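PDB 2QZ7: TerD domain-containing protein from Streptomyces coelicolor A3, which is of uncharacterised function but belongs to the TerD family, whose name comes from tellurite resistance, and binds sodium ions. Local coordinates for residues A55-P60 and I104-V109. Numbering follows the deposited sequence.
Sequences APHGRP and IARVIV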
loop_
_atom_site.group_PDB
_atom_site.type_symbol
_atom_site.label_atom_id
_atom_site.label_comp_id
_atom_site.label_asym_id
_atom_site.label_seq_id
_atom_site.Cartn_x
_atom_site.Cartn_y
_atom_site.Cartn_z
ATOM N N ALA A 55 -16.277 1.879 12.156
ATOM C CA ALA A 55 -16.333 0.818 11.138
ATOM C C ALA A 55 -14.950 0.490 10.592
ATOM O O ALA A 55 -14.628 0.882 9.451
ATOM C CB ALA A 55 -17.287 1.211 9.986
ATOM N N PRO A 56 -14.138 -0.270 11.357
ATOM C CA PRO A 56 -12.735 -0.489 10.984
ATOM C C PRO A 56 -12.560 -1.290 9.705
ATOM O O PRO A 56 -11.518 -1.159 9.031
ATOM C CB PRO A 56 -12.171 -1.289 12.175
ATOM C CG PRO A 56 -13.143 -1.103 13.267
ATOM C CD PRO A 56 -14.475 -1.019 12.576
ATOM N N HIS A 57 -13.555 -2.132 9.395
ATOM C CA HIS A 57 -13.534 -2.962 8.197
ATOM C C HIS A 57 -14.639 -2.563 7.181
ATOM O O HIS A 57 -14.860 -3.252 6.205
ATOM C CB HIS A 57 -13.617 -4.464 8.562
ATOM C CG HIS A 57 -12.404 -4.984 9.281
ATOM N ND1 HIS A 57 -12.288 -4.962 10.654
ATOM C CD2 HIS A 57 -11.249 -5.529 8.817
ATOM C CE1 HIS A 57 -11.113 -5.453 11.005
ATOM N NE2 HIS A 57 -10.477 -5.833 9.916
ATOM N N GLY A 58 -15.304 -1.430 7.403
ATOM C CA GLY A 58 -16.261 -0.887 6.441
ATOM C C GLY A 58 -15.672 -0.298 5.147
ATOM O O GLY A 58 -14.574 -0.662 4.696
ATOM N N ARG A 59 -16.428 0.610 4.534
ATOM C CA ARG A 59 -15.966 1.330 3.369
ATOM C C ARG A 59 -14.820 2.208 3.792
ATOM O O ARG A 59 -14.843 2.737 4.917
ATOM C CB ARG A 59 -17.027 2.258 2.828
ATOM C CG ARG A 59 -18.261 1.655 2.486
ATOM C CD ARG A 59 -19.153 2.726 1.890
ATOM N NE ARG A 59 -20.258 2.033 1.265
ATOM C CZ ARG A 59 -20.253 1.627 -0.002
ATOM N NH1 ARG A 59 -19.242 1.939 -0.802
ATOM N NH2 ARG A 59 -21.314 0.956 -0.439
ATOM N N PRO A 60 -13.844 2.412 2.879
ATOM C CA PRO A 60 -12.797 3.375 3.144
ATOM C C PRO A 60 -13.392 4.764 3.403
ATOM O O PRO A 60 -14.389 5.131 2.776
ATOM C CB PRO A 60 -12.004 3.416 1.824
ATOM C CG PRO A 60 -12.291 2.159 1.129
ATOM C CD PRO A 60 -13.660 1.718 1.580
ATOM N N ILE A 104 -10.519 8.295 12.769
ATOM C CA ILE A 104 -9.888 7.262 11.909
ATOM C C ILE A 104 -9.024 6.358 12.801
ATOM O O ILE A 104 -8.116 6.836 13.474
ATOM C CB ILE A 104 -9.031 7.897 10.774
ATOM C CG1 ILE A 104 -9.938 8.577 9.756
ATOM C CG2 ILE A 104 -8.094 6.840 10.061
ATOM C CD1 ILE A 104 -9.211 9.472 8.867
ATOM N N ALA A 105 -9.286 5.059 12.785
ATOM C CA ALA A 105 -8.629 4.152 13.713
ATOM C C ALA A 105 -7.895 2.999 13.055
ATOM O O ALA A 105 -7.277 2.152 13.755
ATOM C CB ALA A 105 -9.658 3.611 14.794
ATOM N N ARG A 106 -7.961 2.949 11.723
ATOM C CA ARG A 106 -7.286 1.902 10.978
ATOM C C ARG A 106 -6.851 2.430 9.614
ATOM O O ARG A 106 -7.610 3.166 8.951
ATOM C CB ARG A 106 -8.228 0.695 10.825
ATOM C CG ARG A 106 -7.678 -0.463 10.002
ATOM C CD ARG A 106 -8.615 -1.713 10.241
ATOM N NE ARG A 106 -8.079 -2.873 9.536
ATOM C CZ ARG A 106 -8.501 -3.341 8.363
ATOM N NH1 ARG A 106 -9.499 -2.769 7.698
ATOM N NH2 ARG A 106 -7.902 -4.404 7.852
ATOM N N VAL A 107 -5.628 2.060 9.224
ATOM C CA VAL A 107 -5.084 2.353 7.926
ATOM C C VAL A 107 -4.517 1.067 7.322
ATOM O O VAL A 107 -3.830 0.298 8.006
ATOM C CB VAL A 107 -3.962 3.452 7.992
ATOM C CG1 VAL A 107 -3.411 3.745 6.566
ATOM C CG2 VAL A 107 -4.518 4.709 8.641
ATOM N N ILE A 108 -4.812 0.812 6.055
ATOM C CA ILE A 108 -4.151 -0.275 5.393
ATOM C C ILE A 108 -3.468 0.153 4.126
ATOM O O ILE A 108 -4.001 0.957 3.366
ATOM C CB ILE A 108 -5.019 -1.567 5.302
ATOM C CG1 ILE A 108 -4.565 -2.608 4.309
ATOM C CG2 ILE A 108 -6.500 -1.346 5.164
ATOM C CD1 ILE A 108 -4.996 -4.019 4.986
ATOM N N VAL A 109 -2.257 -0.346 3.924
ATOM C CA VAL A 109 -1.498 0.068 2.724
ATOM C C VAL A 109 -1.120 -1.182 1.954
ATOM O O VAL A 109 -0.869 -2.223 2.547
ATOM C CB VAL A 109 -0.272 0.956 3.106
ATOM C CG1 VAL A 109 0.665 0.211 3.972
ATOM C CG2 VAL A 109 0.464 1.476 1.845
#
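With CG anti to the backbone N (chi1 177°) and the chain extended from CG to NE, Arg106 reaches from its strand to the turn carrying Pro56 and His57, while the His57 ring, CG anti to its own carbonyl carbon, swings over the guanidinium. Arg106 NH1 donates to Pro56 O at 2.9 Å; the bond is bent at the hydrogen (149°), and the donor is tilted from the carbonyl plane. Arg106 CD lies 4.1 Å from Pro56 CB, a loose aliphatic contact.

His57 covers one face of the guanidinium: its NE2 sits over the centre, 3.5 Å from Arg106 CZ, and CD2 is equally near that carbon. The two planes are 33° apart, so the overlap is skewed rather than a parallel stack. Ile108 CG2 lies against the opposite face, toward the rim, leaving the flat group between an imidazole and a methyl.

The acceptor belongs to a type I turn, Ala55 to Gly58, in the loop joining antiparallel strands 44-52 and 62-64. Ala105 and Arg106 share Tyr51 of strand 44-52 as their partner across the sheet, which makes this a classic bulge; Tyr51 also makes a cation-pi contact with the arginine.

Beyond the turn, Arg106 NE forms a salt bridge with Glu157 OE2, and Arg106 NH1 makes a second hydrogen bond, to Gly187 O. The buried arginine thus ties the loop to its sheet and to the C-terminal segment, its charge probably balanced chiefly by Glu157, while the turn contributes a neutral carbonyl that helps fix the guanidinium's orientation.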